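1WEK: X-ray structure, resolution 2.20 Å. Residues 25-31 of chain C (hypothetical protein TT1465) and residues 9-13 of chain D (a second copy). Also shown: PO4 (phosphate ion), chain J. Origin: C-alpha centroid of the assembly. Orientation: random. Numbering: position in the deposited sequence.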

# COMPACT_ATOMS: atom_id res chain seq x y z
N PHE C 25 3.69 3.40 -13.20
CA PHE C 25 5.15 3.30 -13.23
C PHE C 25 5.58 1.88 -13.64
O PHE C 25 6.42 1.69 -14.52
CB PHE C 25 5.75 3.63 -11.87
CG PHE C 25 5.77 5.10 -11.55
CD1 PHE C 25 5.03 5.60 -10.48
CD2 PHE C 25 6.59 5.96 -12.26
CE1 PHE C 25 5.11 6.94 -10.13
CE2 PHE C 25 6.68 7.32 -11.92
CZ PHE C 25 5.94 7.80 -10.85
N VAL C 26 4.98 0.90 -12.98
CA VAL C 26 5.30 -0.48 -13.27
C VAL C 26 5.21 -0.78 -14.76
O VAL C 26 6.16 -1.27 -15.36
CB VAL C 26 4.37 -1.42 -12.51
CG1 VAL C 26 4.49 -2.83 -13.05
CG2 VAL C 26 4.72 -1.38 -11.03
N GLU C 27 4.05 -0.48 -15.34
CA GLU C 27 3.82 -0.72 -16.75
C GLU C 27 4.80 0.10 -17.57
O GLU C 27 5.39 -0.41 -18.52
CB GLU C 27 2.37 -0.38 -17.09
CG GLU C 27 1.38 -1.42 -16.54
CD GLU C 27 -0.03 -0.88 -16.35
OE1 GLU C 27 -0.58 -0.28 -17.30
OE2 GLU C 27 -0.60 -1.07 -15.24
N GLY C 28 4.98 1.36 -17.18
CA GLY C 28 5.91 2.24 -17.87
C GLY C 28 7.32 1.67 -17.87
O GLY C 28 7.97 1.60 -18.92
N PHE C 29 7.81 1.27 -16.70
CA PHE C 29 9.16 0.71 -16.62
C PHE C 29 9.27 -0.55 -17.48
O PHE C 29 10.28 -0.79 -18.14
CB PHE C 29 9.54 0.40 -15.17
CG PHE C 29 9.61 1.62 -14.28
CD1 PHE C 29 10.10 2.83 -14.77
CD2 PHE C 29 9.24 1.54 -12.95
CE1 PHE C 29 10.22 3.95 -13.94
CE2 PHE C 29 9.36 2.66 -12.11
CZ PHE C 29 9.86 3.86 -12.61
N GLU C 30 8.21 -1.36 -17.48
CA GLU C 30 8.22 -2.59 -18.28
C GLU C 30 8.29 -2.30 -19.77
O GLU C 30 9.14 -2.81 -20.47
CB GLU C 30 6.97 -3.43 -18.02
CG GLU C 30 6.76 -3.84 -16.60
CD GLU C 30 5.59 -4.80 -16.47
OE1 GLU C 30 4.56 -4.58 -17.14
OE2 GLU C 30 5.70 -5.76 -15.69
N THR C 31 7.36 -1.48 -20.25
CA THR C 31 7.32 -1.16 -21.65
C THR C 31 8.65 -0.64 -22.18
O THR C 31 9.19 -1.17 -23.15
CB THR C 31 6.22 -0.12 -21.96
OG1 THR C 31 4.94 -0.68 -21.64
CG2 THR C 31 6.24 0.26 -23.42
P PO4 J . 13.19 -2.47 -15.21
O1 PO4 J . 13.25 -3.50 -16.27
O2 PO4 J . 13.87 -2.98 -13.99
O3 PO4 J . 11.78 -2.15 -14.90
O4 PO4 J . 13.89 -1.23 -15.68
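Chain D, residues 9-13: QLHHE

Chain C contributes one helical segment, part of a longer helix that extends beyond both ends of the stretch. Its regularity is evident in phi/psi values close to -60/-50 and in the i to i+4 hydrogen bonds F29(C) N to F25(C) O at 2.6 Å and E30(C) N to V26(C) O at 3.0 Å. The facing residues of chain D form neither helix nor strand. L10(D) at -81/133 and H11(D) at -146/149 are extended, and H12(D) at -68/-17 then turns the chain. With no second axis to define, the arrangement is best described by contacts: the chain D backbone passes F29(C) first, at L10(D), and comes nearest the helix at H12(D), whose CA lies 4.5 Å from the CA of V26(C).

H12(D) covers the most surface, 107 Å² of its area being hidden by the helix. Its CA-to-CB bond points toward chain C, which puts CB 3.5 Å from V26(C) O and 3.9 Å from V26(C) CG1; chi1 at 69° (p) then sets the direction of the imidazole. That carbonyl oxygen accepts the helical bond from E30(C) N; its approach to CB is a packing contact because CB is a carbon. The imidazole reaches on to E30(C), whose CA-to-CB bond runs sideways but whose end comes nearer. E30(C) CG stands 3.6 Å from the H12(D) ring centroid, only 16° off the ring normal, which identifies a CH-pi contact over the face.

F29(C) is the main contributor on the helix side, with 81 Å² covered and its CA-to-CB bond directed at chain D. The chi1 of -64° (m) lays its ring along the extended run. CZ meets L10(D) CB at 3.6 Å, CD2 lies 4.0 Å from H11(D) C and 3.8 Å from H12(D) N, and F29(C) CB is 3.9 Å from H12(D) CB. One aromatic side chain thus touches three consecutive residues. L10(D), also pointing toward the helix and with 41 Å² covered, supplies the apolar end of this contact.

H11(D) points away from chain C, consistent with the alternation expected of an extended chain, and buries just 10 Å² here. Its ring instead addresses the phosphate ion, probably acquired from the crystallisation liquor: H11(D) ND1 donates a hydrogen bond to PO4 O2 at 2.7 Å, with an N-H...acceptor angle of 145°. The same ion also approaches the helix, with PO4 O3 3.4 Å from F29(C) CB. Between the two stretches themselves, no clear hydrogen bond is found, and the 299 Å² of buried surface chiefly reflects close packing.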

# COMPACT_ATOMS: atom_id res chain seq x y z
N GLN D 9 17.37 3.82 -9.68
CA GLN D 9 17.14 2.71 -8.77
C GLN D 9 15.71 2.19 -8.85
O GLN D 9 15.36 1.19 -8.24
CB GLN D 9 17.49 3.10 -7.32
CG GLN D 9 18.98 3.35 -7.15
CD GLN D 9 19.43 3.36 -5.70
OE1 GLN D 9 20.57 3.71 -5.40
NE2 GLN D 9 18.54 2.96 -4.80
N LEU D 10 14.87 2.87 -9.63
CA LEU D 10 13.49 2.44 -9.81
C LEU D 10 13.45 1.32 -10.85
O LEU D 10 14.06 1.42 -11.93
CB LEU D 10 12.62 3.60 -10.26
CG LEU D 10 12.52 4.74 -9.25
CD1 LEU D 10 11.89 5.96 -9.89
CD2 LEU D 10 11.73 4.25 -8.05
N HIS D 11 12.72 0.26 -10.51
CA HIS D 11 12.54 -0.91 -11.38
C HIS D 11 11.12 -1.41 -11.08
O HIS D 11 10.63 -1.26 -9.96
CB HIS D 11 13.56 -2.00 -11.02
CG HIS D 11 14.98 -1.57 -11.20
ND1 HIS D 11 15.70 -1.81 -12.35
CD2 HIS D 11 15.81 -0.86 -10.39
CE1 HIS D 11 16.90 -1.27 -12.25
NE2 HIS D 11 16.99 -0.69 -11.07
N HIS D 12 10.45 -2.00 -12.07
CA HIS D 12 9.08 -2.45 -11.85
C HIS D 12 8.98 -3.60 -10.87
O HIS D 12 7.90 -3.86 -10.33
CB HIS D 12 8.41 -2.81 -13.19
CG HIS D 12 8.97 -4.04 -13.84
ND1 HIS D 12 8.38 -5.27 -13.73
CD2 HIS D 12 10.07 -4.21 -14.61
CE1 HIS D 12 9.08 -6.16 -14.42
NE2 HIS D 12 10.11 -5.54 -14.96
N GLU D 13 10.09 -4.28 -10.62
CA GLU D 13 10.10 -5.40 -9.70
C GLU D 13 10.56 -5.02 -8.28
O GLU D 13 10.38 -5.80 -7.35
CB GLU D 13 10.97 -6.54 -10.25
CG GLU D 13 10.42 -7.15 -11.53
CD GLU D 13 11.41 -8.08 -12.24
OE1 GLU D 13 12.55 -7.63 -12.53
OE2 GLU D 13 11.05 -9.25 -12.51